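Local coordinates for protein lysine/ornithine decarboxylase (Vibrio vulnificus, PDB 2PLJ) that decarboxylates lysine and ornithine, converting the latter to putrescine, as a pyridoxal phosphate-dependent enzyme of the beta/alpha-barrel decarboxylase family, at residues K158-A161 with Y162-D165; I131-D134 with A135-R138; T231-H234 with V235-V239; D61-V64 with I65-Q68; P257-T261 with Q262-P266. One frame throughout, in Å; residues are numbered along the deposited sequence.

Overall arrangement
All five contacts are local turns, loops or helix segments, each mixing buried with exposed residues. Contacts 1 and 2 touch, their centres about 11 Å apart: the turn 158-165 packs against the start of helix 134-143, and its Tyr-162 and Lys-158 probably hydrogen-bond to Asp-134 and the carbonyl of Lys-132. Contact 3 lies on the long helix 223-241, its nearest atoms about 17 Å from both. Contacts 4 and 5 lie nearer the centre of the chain, about 17 Å between centres. Salt bridges mark contacts 2, 3 and 4, and contacts 2 and 4 add bonding at helix N-termini. Contact 1 relies on an aromatic ring and 3-10 bonding, contact 5 on water bridges and a valine.

Contact 1. Residues K158-A161 with Y162-D165; sequences KFKA and YRDD
Tyr-162 folds its ring back over the turn that precedes it, so that Ala-161 lies on one face and Lys-158 at the edge. CB of Ala-161 stands 4.3 Å from the centroid of the Tyr-162 ring, close to the ring normal, a CH-pi contact displaced toward the rim. Near the ring plane, the carbonyl oxygen O of Lys-158 meets CD1 of Tyr-162 at 3.4 Å. The ring takes this place because CG of Tyr-162 turns away from its own carbonyl carbon (chi1 -54°); CB is left 4.4 Å from CD1 of Phe-159, whose ring it meets obliquely. At the far end, OH of Tyr-162 is hydrogen-bonded to Asp-134 and Arg-138, which ties the turn to helix 134-143. The segment belongs to the connection between helix 153-157 and strand 167-171 of the beta/alpha barrel, and its backbone is wound as a short 3-10 turn. N of Tyr-162 donates to O of Phe-159 at 2.9 Å, meeting that oxygen well above the carbonyl plane, and one residue on, N of Arg-163 makes a weak bond to O of Lys-160 at 3.3 Å. Arg-163 curls back on the same carbonyl: its CG sits between the backbone N and carbonyl carbon (chi1 62°), and a second bend at chi3 brings the guanidinium over O of Lys-160, which lies off-centre on one face. NH1 of Arg-163 is 3.3 Å from that O of Lys-160 but points poorly for a hydrogen bond, while NE is hydrogen-bonded to the backbone oxygen of Trp-204.

Contact 2. Residues I131-D134 with A135-R138; sequences IKRD and ADIR
Arg-133 reaches along the first turn of helix 134-143 to clasp the carboxylate of Asp-136. It occupies the N-cap of this barrel helix, and its backbone N donates to OD2 of Asp-136 at 2.8 Å, as to the third helical residue in a capping box, though the reciprocal side-chain bond is absent. The arginine side chain runs beside the same oxygen: CB of Arg-133 is 3.4 Å from OD2 of Asp-136, and CG and CD pass it at slightly greater range. A bend at chi3 (-69°) turns NE inward, and NE of Arg-133 bonds to OD2 of Asp-136 at 3.0 Å, nearly in the guanidinium plane. At the tip, NH2 of Arg-133 meets the syn lone pair of OD1 of Asp-136, also at 3.0 Å. This side-on salt bridge uses both carboxylate oxygens, although the two planes are turned 51° apart. Met-307 of the second subunit packs on Arg-133. One residue before the cap, CB of Lys-132 rests 4.1 Å from CG1 of Ile-137. N and NE of Arg-133 approach OD2 of Asp-136 from one face of the carboxylate, and OD2 also accepts from a water that donates to O of Ile-131.

Contact 3. Residues T231-H234 with V235-V239; sequences TCRH and VMEQV
Glu-237 lies alongside Arg-233, one helical turn earlier, the two side chains pointing the same way. They belong to helix 223-241, the helical arm of the beta-alpha-beta unit that links barrel strands 207-212 and 249-251. OE2 of Glu-237 takes a hydrogen bond from NH1 of Arg-233 at 3.3 Å, as part of a salt bridge; it is a long and rather bent bond (135° at the hydrogen), with the oxygen tilted out of the guanidinium plane. The same OE2 of Glu-237 passes 3.4 Å from CG of Arg-233, touching the arginine stem as well as its tip. Arg-233 sends CG trans to its backbone N (chi1 180°) and then bends at chi3, which lets the guanidinium curl round to the carboxylate. The other oxygen, OE1 of Glu-237, sits 3.5 Å from ND1 of His-234, at the edge of the imidazole and in its plane; ring and carboxylate are almost perpendicular, 85° apart.

On the buried side the residues lean on backbone carbonyls. CG2 of Val-235 lies 3.3 Å from O of Thr-231, and CG of Met-236 lies equally near O of Cys-232, while both side chains pack against Leu-211 of strand 207-212. Backbone bonds from residue n to n-4 run through the whole segment. On the solvent side, Gln-238 bends at chi2, which carries its amide outward, and a water links it to the preceding turn, accepting from NE2 of Gln-238 at 2.8 Å and donating to O of His-234 at 2.9 Å.

Contact 4. Residues D61-V64 with I65-Q68; sequences DCDV and IRQQ
The guanidinium of Arg-66 has the carbonyl oxygen O of Cys-62 over the centre of one face, 3.6 Å above the plane, and at its edge it meets OD1 of Asp-63 and a water. The edge bond is short and lies flat with the guanidinium: NH2 of Arg-66 donates to OD1 of Asp-63 at 2.6 Å, only 5° out of the guanidinium plane. It reaches OD1 on the anti side, tilted out of the carboxylate plane, and the two planes are turned 65° against each other. The water closes a second path between the same groups, accepting from NE of Arg-66 at 2.8 Å and donating to OD1 of Asp-63 at 3.0 Å. A bend at chi3 (-74°) folds the arginine back over the first turn of its helix into this position. Its NH2 and NH1 also donate to the carbonyl oxygens of Asn-408 and Glu-409, so the group is held along several sides and its rotation is probably fixed.

Beside it, CG of Gln-67 lies 3.2 Å from O of Asp-63. Val-64 and Gln-68 run side by side, with CG1 of Val-64 at 4.1 Å from CG of Gln-68, whose amide NE2 donates to O of Phe-294. At the beginning of the turn, OD1 of Asp-61 receives N of Asp-63 at 3.0 Å, and Asn-408 also bonds to that carboxylate. This is an aspartate N-cap, set where strand 57-61 of the mixed beta sheet hands over to helix 62-75 and the chain enters the beta/alpha barrel.

Contact 5. Residues P257-T261 with Q262-P266; sequences PVNYT and QQVMP
The connection from barrel strand 249-251 to helix 267-278 doubles back on itself here, bringing Val-264 against Pro-257 and Val-258. Its beginning follows a glycine-rich stretch that in this decarboxylase family probably helps hold the cofactor phosphate, and the side chain of Pro-257 is about 8 Å from the bound pyridoxyl-putrescine adduct. Val-264 lays its two methyls against the first arm of the loop: CG2 of Val-264 lies 3.6 Å from C of Val-258 and reaches CG of Pro-257 at 4.2 Å, while CG1 comes 3.5 Å from O of Val-258. Its chi1 of -55° places CG2 between the backbone N and carbonyl carbon, which turns that branch toward the Pro-257/Val-258 backbone and the proline ring. O of Val-258 is itself hydrogen-bonded by NE2 of Gln-218.

Two waters link the arms. One donates to O of Pro-257 at 2.8 Å and to O of Met-265 at 2.9 Å, bridging the base of the loop. A second lies inside the bend, where it accepts from N of Tyr-260 at 2.8 Å and donates to O of Gln-262 at 2.6 Å. At the apex, CG of Gln-262 passes OG1 of Thr-261, and a turn at chi2 brings the amide back along the threonine carbonyl. Tyr-260 points its hydroxyl outside the loop, to a hydrogen bond with Arg-293. The second arm ends at Pro-266, the N-cap of helix 267-278, so the whole forms a water-bridged beta-to-alpha loop of the barrel, lying close to the cofactor site.

Contact 1. Residues K158-A161 with Y162-D165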
loop_
_atom_site.group_PDB
_atom_site.type_symbol
_atom_site.label_atom_id
_atom_site.label_comp_id
_atom_site.label_asym_id
_atom_site.label_seq_id
_atom_site.Cartn_x
_atom_site.Cartn_y
_atom_site.Cartn_z
ATOM N N LYS A 158 -5.846 4.951 30.809
ATOM C CA LYS A 158 -5.319 3.624 30.488
ATOM C C LYS A 158 -4.094 3.257 31.329
ATOM O O LYS A 158 -3.726 2.077 31.399
ATOM C CB LYS A 158 -4.958 3.527 28.994
ATOM C CG LYS A 158 -6.141 3.819 28.110
ATOM C CD LYS A 158 -5.800 3.504 26.651
ATOM C CE LYS A 158 -6.985 3.875 25.755
ATOM N NZ LYS A 158 -6.548 3.909 24.319
ATOM N N PHE A 159 -3.446 4.271 31.908
ATOM C CA PHE A 159 -2.205 4.072 32.674
ATOM C C PHE A 159 -2.381 3.957 34.190
ATOM O O PHE A 159 -1.403 3.733 34.929
ATOM C CB PHE A 159 -1.157 5.143 32.319
ATOM C CG PHE A 159 -0.556 4.911 30.964
ATOM C CD1 PHE A 159 0.424 3.939 30.806
ATOM C CD2 PHE A 159 -1.069 5.581 29.839
ATOM C CE1 PHE A 159 0.956 3.663 29.527
ATOM C CE2 PHE A 159 -0.567 5.328 28.568
ATOM C CZ PHE A 159 0.454 4.369 28.403
ATOM N N LYS A 160 -3.616 4.106 34.654
ATOM C CA LYS A 160 -3.874 3.929 36.096
ATOM C C LYS A 160 -3.389 2.556 36.567
ATOM O O LYS A 160 -2.740 2.418 37.625
ATOM C CB LYS A 160 -5.364 4.097 36.389
ATOM C CG LYS A 160 -5.847 5.541 36.307
ATOM C CD LYS A 160 -7.335 5.571 36.623
ATOM C CE LYS A 160 -7.849 6.968 36.850
ATOM N NZ LYS A 160 -9.223 6.935 37.477
ATOM N N ALA A 161 -3.716 1.536 35.775
ATOM C CA ALA A 161 -3.390 0.159 36.120
ATOM C C ALA A 161 -1.869 -0.088 36.057
ATOM O O ALA A 161 -1.385 -1.101 36.555
ATOM C CB ALA A 161 -4.151 -0.796 35.187
ATOM N N TYR A 162 -1.132 0.855 35.459
ATOM C CA TYR A 162 0.319 0.728 35.243
ATOM C C TYR A 162 1.125 1.835 35.922
ATOM O O TYR A 162 2.297 2.039 35.588
ATOM C CB TYR A 162 0.628 0.671 33.729
ATOM C CG TYR A 162 -0.162 -0.415 33.058
ATOM C CD1 TYR A 162 -1.279 -0.106 32.276
ATOM C CD2 TYR A 162 0.164 -1.759 33.255
ATOM C CE1 TYR A 162 -2.051 -1.127 31.674
ATOM C CE2 TYR A 162 -0.582 -2.784 32.653
ATOM C CZ TYR A 162 -1.690 -2.462 31.880
ATOM O OH TYR A 162 -2.423 -3.484 31.336
ATOM N N ARG A 163 0.504 2.522 36.887
ATOM C CA ARG A 163 1.091 3.752 37.430
ATOM C C ARG A 163 2.454 3.557 38.099
ATOM O O ARG A 163 3.256 4.485 38.171
ATOM C CB ARG A 163 0.142 4.416 38.418
ATOM C CG ARG A 163 -0.164 3.542 39.619
ATOM C CD ARG A 163 -0.709 4.373 40.769
ATOM N NE ARG A 163 -1.837 5.202 40.344
ATOM C CZ ARG A 163 -3.102 4.788 40.309
ATOM N NH1 ARG A 163 -3.413 3.543 40.676
ATOM N NH2 ARG A 163 -4.062 5.625 39.920
ATOM N N ASP A 164 2.708 2.374 38.613
ATOM C CA ASP A 164 4.000 2.063 39.212
ATOM C C ASP A 164 5.122 1.821 38.226
ATOM O O ASP A 164 6.269 1.790 38.589
ATOM C CB ASP A 164 3.905 0.826 40.093
ATOM C CG ASP A 164 3.069 1.054 41.341
ATOM O OD1 ASP A 164 2.803 2.181 41.699
ATOM O OD2 ASP A 164 2.670 0.072 41.929
ATOM N N ASP A 165 4.751 1.642 36.956
ATOM C CA ASP A 165 5.638 1.054 35.966
ATOM C C ASP A 165 6.070 1.998 34.842
ATOM O O ASP A 165 6.992 1.712 34.152
ATOM C CB ASP A 165 5.016 -0.174 35.339
ATOM C CG ASP A 165 4.631 -1.221 36.341
ATOM O OD1 ASP A 165 5.357 -1.368 37.318
ATOM O OD2 ASP A 165 3.589 -1.871 36.128
#

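Contact 2. Residues I131-D134 with A135-R138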
loop_
_atom_site.group_PDB
_atom_site.type_symbol
_atom_site.label_atom_id
_atom_site.label_comp_id
_atom_site.label_asym_id
_atom_site.label_seq_id
_atom_site.Cartn_x
_atom_site.Cartn_y
_atom_site.Cartn_z
ATOM N N ILE A 131 -2.036 6.415 20.794
ATOM C CA ILE A 131 -3.338 5.769 21.043
ATOM C C ILE A 131 -3.198 4.249 21.053
ATOM O O ILE A 131 -2.934 3.631 20.009
ATOM C CB ILE A 131 -4.389 6.177 19.983
ATOM C CG1 ILE A 131 -4.507 7.706 19.911
ATOM C CG2 ILE A 131 -5.734 5.459 20.286
ATOM C CD1 ILE A 131 -5.211 8.400 21.083
ATOM N N LYS A 132 -3.365 3.676 22.243
ATOM C CA LYS A 132 -2.922 2.312 22.445
ATOM C C LYS A 132 -4.012 1.468 23.070
ATOM O O LYS A 132 -4.744 1.918 23.971
ATOM C CB LYS A 132 -1.687 2.280 23.355
ATOM C CG LYS A 132 -0.432 3.002 22.801
ATOM C CD LYS A 132 0.639 3.293 23.883
ATOM C CE LYS A 132 0.162 4.389 24.873
ATOM N NZ LYS A 132 -0.382 5.625 24.189
ATOM N N ARG A 133 -4.106 0.219 22.619
ATOM C CA ARG A 133 -4.956 -0.741 23.310
ATOM C C ARG A 133 -4.216 -1.212 24.566
ATOM O O ARG A 133 -2.979 -1.145 24.620
ATOM C CB ARG A 133 -5.246 -1.933 22.404
ATOM C CG ARG A 133 -5.974 -1.503 21.139
ATOM C CD ARG A 133 -5.867 -2.573 20.083
ATOM N NE ARG A 133 -4.490 -2.653 19.617
ATOM C CZ ARG A 133 -4.111 -3.252 18.490
ATOM N NH1 ARG A 133 -5.008 -3.858 17.716
ATOM N NH2 ARG A 133 -2.816 -3.268 18.148
ATOM N N ASP A 134 -4.963 -1.719 25.543
ATOM C CA ASP A 134 -4.332 -2.232 26.760
ATOM C C ASP A 134 -3.188 -3.196 26.396
ATOM O O ASP A 134 -2.074 -3.066 26.945
ATOM C CB ASP A 134 -5.349 -2.875 27.706
ATOM C CG ASP A 134 -4.718 -3.316 29.008
ATOM O OD1 ASP A 134 -4.196 -2.434 29.743
ATOM O OD2 ASP A 134 -4.726 -4.534 29.282
ATOM N N ALA A 135 -3.440 -4.140 25.483
ATOM C CA ALA A 135 -2.408 -5.107 25.053
ATOM C C ALA A 135 -1.115 -4.450 24.536
ATOM O O ALA A 135 -0.021 -4.935 24.802
ATOM C CB ALA A 135 -2.960 -6.099 24.024
ATOM N N ASP A 136 -1.252 -3.328 23.838
ATOM C CA ASP A 136 -0.097 -2.617 23.266
ATOM C C ASP A 136 0.776 -2.133 24.419
ATOM O O ASP A 136 1.990 -2.220 24.371
ATOM C CB ASP A 136 -0.544 -1.436 22.420
ATOM C CG ASP A 136 -1.382 -1.853 21.198
ATOM O OD1 ASP A 136 -1.131 -2.947 20.619
ATOM O OD2 ASP A 136 -2.311 -1.070 20.829
ATOM N N ILE A 137 0.135 -1.653 25.476
ATOM C CA ILE A 137 0.906 -1.175 26.624
ATOM C C ILE A 137 1.599 -2.363 27.304
ATOM O O ILE A 137 2.794 -2.295 27.644
ATOM C CB ILE A 137 -0.016 -0.451 27.636
ATOM C CG1 ILE A 137 -0.554 0.854 27.017
ATOM C CG2 ILE A 137 0.757 -0.192 28.984
ATOM C CD1 ILE A 137 -1.815 1.422 27.759
ATOM N N ARG A 138 0.846 -3.451 27.507
ATOM C CA ARG A 138 1.364 -4.637 28.198
ATOM C C ARG A 138 2.541 -5.282 27.458
ATOM O O ARG A 138 3.527 -5.647 28.090
ATOM C CB ARG A 138 0.250 -5.671 28.435
ATOM C CG ARG A 138 -0.840 -5.246 29.415
ATOM C CD ARG A 138 -1.815 -6.439 29.743
ATOM N NE ARG A 138 -1.289 -7.433 30.666
ATOM C CZ ARG A 138 -1.373 -7.365 32.001
ATOM N NH1 ARG A 138 -1.938 -6.322 32.606
ATOM N NH2 ARG A 138 -0.873 -8.344 32.735
HETATM O O HOH W 1 -1.813 1.307 18.991
#

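Contact 3. Residues T231-H234 with V235-V239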
loop_
_atom_site.group_PDB
_atom_site.type_symbol
_atom_site.label_atom_id
_atom_site.label_comp_id
_atom_site.label_asym_id
_atom_site.label_seq_id
_atom_site.Cartn_x
_atom_site.Cartn_y
_atom_site.Cartn_z
ATOM N N THR A 231 7.013 27.070 23.017
ATOM C CA THR A 231 5.733 26.759 23.657
ATOM C C THR A 231 5.869 25.710 24.760
ATOM O O THR A 231 5.362 25.903 25.875
ATOM C CB THR A 231 4.667 26.394 22.636
ATOM O OG1 THR A 231 4.384 27.573 21.869
ATOM C CG2 THR A 231 3.370 25.964 23.334
ATOM N N CYS A 232 6.610 24.644 24.462
ATOM C CA CYS A 232 6.902 23.623 25.457
ATOM C C CYS A 232 7.621 24.207 26.673
ATOM O O CYS A 232 7.293 23.850 27.811
ATOM C CB CYS A 232 7.694 22.472 24.835
ATOM S SG CYS A 232 6.622 21.558 23.714
ATOM N N ARG A 233 8.592 25.088 26.429
ATOM C CA ARG A 233 9.321 25.741 27.518
ATOM C C ARG A 233 8.370 26.520 28.431
ATOM O O ARG A 233 8.480 26.445 29.655
ATOM C CB ARG A 233 10.415 26.664 26.982
ATOM C CG ARG A 233 11.210 27.359 28.098
ATOM C CD ARG A 233 12.439 28.065 27.554
ATOM N NE ARG A 233 12.115 28.901 26.402
ATOM C CZ ARG A 233 11.620 30.139 26.490
ATOM N NH1 ARG A 233 11.385 30.698 27.677
ATOM N NH2 ARG A 233 11.363 30.825 25.386
ATOM N N HIS A 234 7.443 27.254 27.824
ATOM C CA HIS A 234 6.452 28.004 28.594
ATOM C C HIS A 234 5.526 27.061 29.363
ATOM O O HIS A 234 5.167 27.353 30.504
ATOM C CB HIS A 234 5.693 28.987 27.702
ATOM C CG HIS A 234 6.564 30.062 27.123
ATOM N ND1 HIS A 234 7.454 30.798 27.882
ATOM C CD2 HIS A 234 6.674 30.531 25.859
ATOM C CE1 HIS A 234 8.088 31.657 27.102
ATOM N NE2 HIS A 234 7.640 31.505 25.867
ATOM N N VAL A 235 5.177 25.917 28.765
ATOM C CA VAL A 235 4.347 24.941 29.465
ATOM C C VAL A 235 5.100 24.391 30.681
ATOM O O VAL A 235 4.516 24.253 31.756
ATOM C CB VAL A 235 3.848 23.809 28.539
ATOM C CG1 VAL A 235 3.224 22.683 29.347
ATOM C CG2 VAL A 235 2.860 24.368 27.489
ATOM N N MET A 236 6.392 24.089 30.514
ATOM C CA MET A 236 7.198 23.594 31.626
ATOM C C MET A 236 7.253 24.587 32.771
ATOM O O MET A 236 7.182 24.199 33.937
ATOM C CB MET A 236 8.604 23.261 31.164
ATOM C CG MET A 236 8.609 22.045 30.295
ATOM S SD MET A 236 10.194 21.774 29.481
ATOM C CE MET A 236 10.158 20.003 29.252
ATOM N N GLU A 237 7.346 25.867 32.418
ATOM C CA GLU A 237 7.316 26.953 33.423
ATOM C C GLU A 237 5.982 26.999 34.180
ATOM O O GLU A 237 5.963 27.194 35.413
ATOM C CB GLU A 237 7.606 28.302 32.757
ATOM C CG GLU A 237 9.030 28.422 32.221
ATOM C CD GLU A 237 9.260 29.607 31.270
ATOM O OE1 GLU A 237 8.442 30.557 31.239
ATOM O OE2 GLU A 237 10.291 29.562 30.541
ATOM N N GLN A 238 4.877 26.827 33.451
ATOM C CA GLN A 238 3.531 26.804 34.046
ATOM C C GLN A 238 3.338 25.632 34.999
ATOM O O GLN A 238 2.718 25.798 36.044
ATOM C CB GLN A 238 2.433 26.771 32.986
ATOM C CG GLN A 238 2.296 28.054 32.166
ATOM C CD GLN A 238 1.916 29.267 33.007
ATOM O OE1 GLN A 238 1.081 29.191 33.926
ATOM N NE2 GLN A 238 2.534 30.403 32.697
ATOM N N VAL A 239 3.869 24.459 34.638
ATOM C CA VAL A 239 3.854 23.301 35.533
ATOM C C VAL A 239 4.495 23.630 36.895
ATOM O O VAL A 239 3.903 23.376 37.949
ATOM C CB VAL A 239 4.573 22.103 34.889
ATOM C CG1 VAL A 239 4.764 20.964 35.886
ATOM C CG2 VAL A 239 3.782 21.631 33.668
HETATM O O HOH W 2 4.854 30.136 31.146
#

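Contact 4. Residues D61-V64 with I65-Q68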
loop_
_atom_site.group_PDB
_atom_site.type_symbol
_atom_site.label_atom_id
_atom_site.label_comp_id
_atom_site.label_asym_id
_atom_site.label_seq_id
_atom_site.Cartn_x
_atom_site.Cartn_y
_atom_site.Cartn_z
ATOM N N ASP A 61 22.765 0.464 2.025
ATOM C CA ASP A 61 24.182 0.697 2.326
ATOM C C ASP A 61 24.305 1.166 3.783
ATOM O O ASP A 61 23.969 2.332 4.115
ATOM C CB ASP A 61 24.775 1.734 1.361
ATOM C CG ASP A 61 26.278 1.974 1.597
ATOM O OD1 ASP A 61 26.838 1.388 2.558
ATOM O OD2 ASP A 61 26.882 2.771 0.824
ATOM N N CYS A 62 24.773 0.266 4.673
ATOM C CA CYS A 62 24.912 0.615 6.110
ATOM C C CYS A 62 25.882 1.771 6.394
ATOM O O CYS A 62 25.800 2.405 7.437
ATOM C CB CYS A 62 25.324 -0.604 6.933
ATOM S SG CYS A 62 24.000 -1.853 6.885
ATOM N N ASP A 63 26.818 2.014 5.483
ATOM C CA ASP A 63 27.733 3.167 5.636
ATOM C C ASP A 63 26.921 4.460 5.633
ATOM O O ASP A 63 27.226 5.423 6.362
ATOM C CB ASP A 63 28.746 3.192 4.481
ATOM C CG ASP A 63 29.829 2.137 4.621
ATOM O OD1 ASP A 63 30.172 1.726 5.764
ATOM O OD2 ASP A 63 30.385 1.766 3.566
ATOM N N VAL A 64 25.872 4.494 4.822
ATOM C CA VAL A 64 25.059 5.716 4.702
ATOM C C VAL A 64 24.184 5.872 5.951
ATOM O O VAL A 64 24.018 6.970 6.457
ATOM C CB VAL A 64 24.230 5.733 3.389
ATOM C CG1 VAL A 64 23.288 6.958 3.356
ATOM C CG2 VAL A 64 25.174 5.766 2.165
ATOM N N ILE A 65 23.677 4.751 6.473
ATOM C CA ILE A 65 22.967 4.761 7.777
ATOM C C ILE A 65 23.874 5.446 8.840
ATOM O O ILE A 65 23.447 6.378 9.541
ATOM C CB ILE A 65 22.589 3.310 8.230
ATOM C CG1 ILE A 65 21.558 2.654 7.252
ATOM C CG2 ILE A 65 22.063 3.331 9.698
ATOM C CD1 ILE A 65 20.206 3.416 7.102
ATOM N N ARG A 66 25.103 4.978 8.944
ATOM C CA ARG A 66 26.047 5.584 9.907
ATOM C C ARG A 66 26.341 7.063 9.584
ATOM O O ARG A 66 26.349 7.900 10.497
ATOM C CB ARG A 66 27.323 4.760 9.973
ATOM C CG ARG A 66 27.147 3.420 10.676
ATOM C CD ARG A 66 28.505 2.710 10.796
ATOM N NE ARG A 66 28.922 2.178 9.497
ATOM C CZ ARG A 66 28.685 0.936 9.093
ATOM N NH1 ARG A 66 28.056 0.062 9.896
ATOM N NH2 ARG A 66 29.111 0.565 7.895
ATOM N N GLN A 67 26.622 7.366 8.321
ATOM C CA GLN A 67 26.866 8.765 7.910
ATOM C C GLN A 67 25.747 9.707 8.335
ATOM O O GLN A 67 25.995 10.819 8.855
ATOM C CB GLN A 67 26.993 8.836 6.392
ATOM C CG GLN A 67 28.345 8.347 5.907
ATOM C CD GLN A 67 28.347 8.068 4.414
ATOM O OE1 GLN A 67 27.638 8.738 3.638
ATOM N NE2 GLN A 67 29.149 7.082 4.001
ATOM N N GLN A 68 24.515 9.290 8.046
ATOM C CA GLN A 68 23.353 10.114 8.364
ATOM C C GLN A 68 23.202 10.304 9.888
ATOM O O GLN A 68 23.020 11.435 10.365
ATOM C CB GLN A 68 22.086 9.529 7.716
ATOM C CG GLN A 68 22.083 9.577 6.216
ATOM C CD GLN A 68 22.234 11.001 5.700
ATOM O OE1 GLN A 68 23.309 11.387 5.208
ATOM N NE2 GLN A 68 21.190 11.795 5.840
HETATM O O HOH W 3 30.631 3.791 7.890
#

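Contact 5. Residues P257-T261 with Q262-P266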
loop_
_atom_site.group_PDB
_atom_site.type_symbol
_atom_site.label_atom_id
_atom_site.label_comp_id
_atom_site.label_asym_id
_atom_site.label_seq_id
_atom_site.Cartn_x
_atom_site.Cartn_y
_atom_site.Cartn_z
ATOM N N PRO A 257 14.529 16.955 7.217
ATOM C CA PRO A 257 14.356 16.691 5.790
ATOM C C PRO A 257 15.617 16.186 5.078
ATOM O O PRO A 257 16.748 16.433 5.519
ATOM C CB PRO A 257 13.955 18.078 5.247
ATOM C CG PRO A 257 14.831 19.032 6.071
ATOM C CD PRO A 257 14.819 18.381 7.488
ATOM N N VAL A 258 15.397 15.518 3.950
ATOM C CA VAL A 258 16.501 15.080 3.085
ATOM C C VAL A 258 16.230 15.510 1.647
ATOM O O VAL A 258 15.101 15.859 1.289
ATOM C CB VAL A 258 16.687 13.544 3.130
ATOM C CG1 VAL A 258 16.937 13.081 4.539
ATOM C CG2 VAL A 258 15.498 12.835 2.521
ATOM N N ASN A 259 17.272 15.472 0.833
ATOM C CA ASN A 259 17.142 15.844 -0.571
ATOM C C ASN A 259 16.475 14.746 -1.350
ATOM O O ASN A 259 16.943 13.604 -1.321
ATOM C CB ASN A 259 18.511 16.115 -1.187
ATOM C CG ASN A 259 19.186 17.308 -0.557
ATOM O OD1 ASN A 259 20.283 17.202 -0.018
ATOM N ND2 ASN A 259 18.511 18.418 -0.561
ATOM N N TYR A 260 15.403 15.101 -2.052
ATOM C CA TYR A 260 14.844 14.222 -3.096
ATOM C C TYR A 260 15.198 14.838 -4.439
ATOM O O TYR A 260 16.327 14.708 -4.890
ATOM C CB TYR A 260 13.336 14.003 -2.923
ATOM C CG TYR A 260 13.073 13.091 -1.753
ATOM C CD1 TYR A 260 13.122 11.691 -1.908
ATOM C CD2 TYR A 260 12.835 13.621 -0.480
ATOM C CE1 TYR A 260 12.903 10.837 -0.814
ATOM C CE2 TYR A 260 12.618 12.792 0.619
ATOM C CZ TYR A 260 12.663 11.395 0.457
ATOM O OH TYR A 260 12.451 10.600 1.591
ATOM N N THR A 261 14.258 15.526 -5.074
ATOM C CA THR A 261 14.591 16.182 -6.353
ATOM C C THR A 261 14.827 17.682 -6.184
ATOM O O THR A 261 15.164 18.361 -7.145
ATOM C CB THR A 261 13.521 15.944 -7.441
ATOM O OG1 THR A 261 12.288 16.545 -7.028
ATOM C CG2 THR A 261 13.323 14.430 -7.676
ATOM N N GLN A 262 14.622 18.191 -4.976
ATOM C CA GLN A 262 14.841 19.603 -4.670
ATOM C C GLN A 262 15.791 19.696 -3.477
ATOM O O GLN A 262 15.682 18.925 -2.522
ATOM C CB GLN A 262 13.515 20.307 -4.329
ATOM C CG GLN A 262 12.516 20.451 -5.495
ATOM C CD GLN A 262 12.933 21.481 -6.535
ATOM O OE1 GLN A 262 13.384 22.582 -6.194
ATOM N NE2 GLN A 262 12.767 21.137 -7.821
ATOM N N GLN A 263 16.716 20.652 -3.545
ATOM C CA GLN A 263 17.669 20.898 -2.463
ATOM C C GLN A 263 16.924 21.342 -1.196
ATOM O O GLN A 263 16.066 22.234 -1.246
ATOM C CB GLN A 263 18.688 21.970 -2.905
ATOM C CG GLN A 263 19.574 22.554 -1.796
ATOM C CD GLN A 263 20.593 21.555 -1.243
ATOM O OE1 GLN A 263 20.944 20.564 -1.897
ATOM N NE2 GLN A 263 21.079 21.824 -0.027
ATOM N N VAL A 264 17.243 20.702 -0.072
ATOM C CA VAL A 264 16.748 21.133 1.238
ATOM C C VAL A 264 17.905 21.728 2.037
ATOM O O VAL A 264 19.069 21.544 1.682
ATOM C CB VAL A 264 16.058 19.991 2.050
ATOM C CG1 VAL A 264 14.927 19.341 1.221
ATOM C CG2 VAL A 264 17.085 18.945 2.535
ATOM N N MET A 265 17.584 22.448 3.112
ATOM C CA MET A 265 18.606 23.065 3.937
ATOM C C MET A 265 19.538 21.997 4.510
ATOM O O MET A 265 19.058 20.990 5.053
ATOM C CB MET A 265 17.943 23.824 5.080
ATOM C CG MET A 265 18.650 25.066 5.510
ATOM S SD MET A 265 17.737 25.763 6.899
ATOM C CE MET A 265 16.150 26.082 6.139
ATOM N N PRO A 266 20.865 22.193 4.382
ATOM C CA PRO A 266 21.853 21.313 5.022
ATOM C C PRO A 266 21.563 21.132 6.519
ATOM O O PRO A 266 21.115 22.086 7.185
ATOM C CB PRO A 266 23.160 22.070 4.830
ATOM C CG PRO A 266 22.950 22.838 3.544
ATOM C CD PRO A 266 21.513 23.272 3.598
HETATM O O HOH W 4 18.847 18.288 6.043
HETATM O O HOH W 5 13.697 17.321 -2.260
#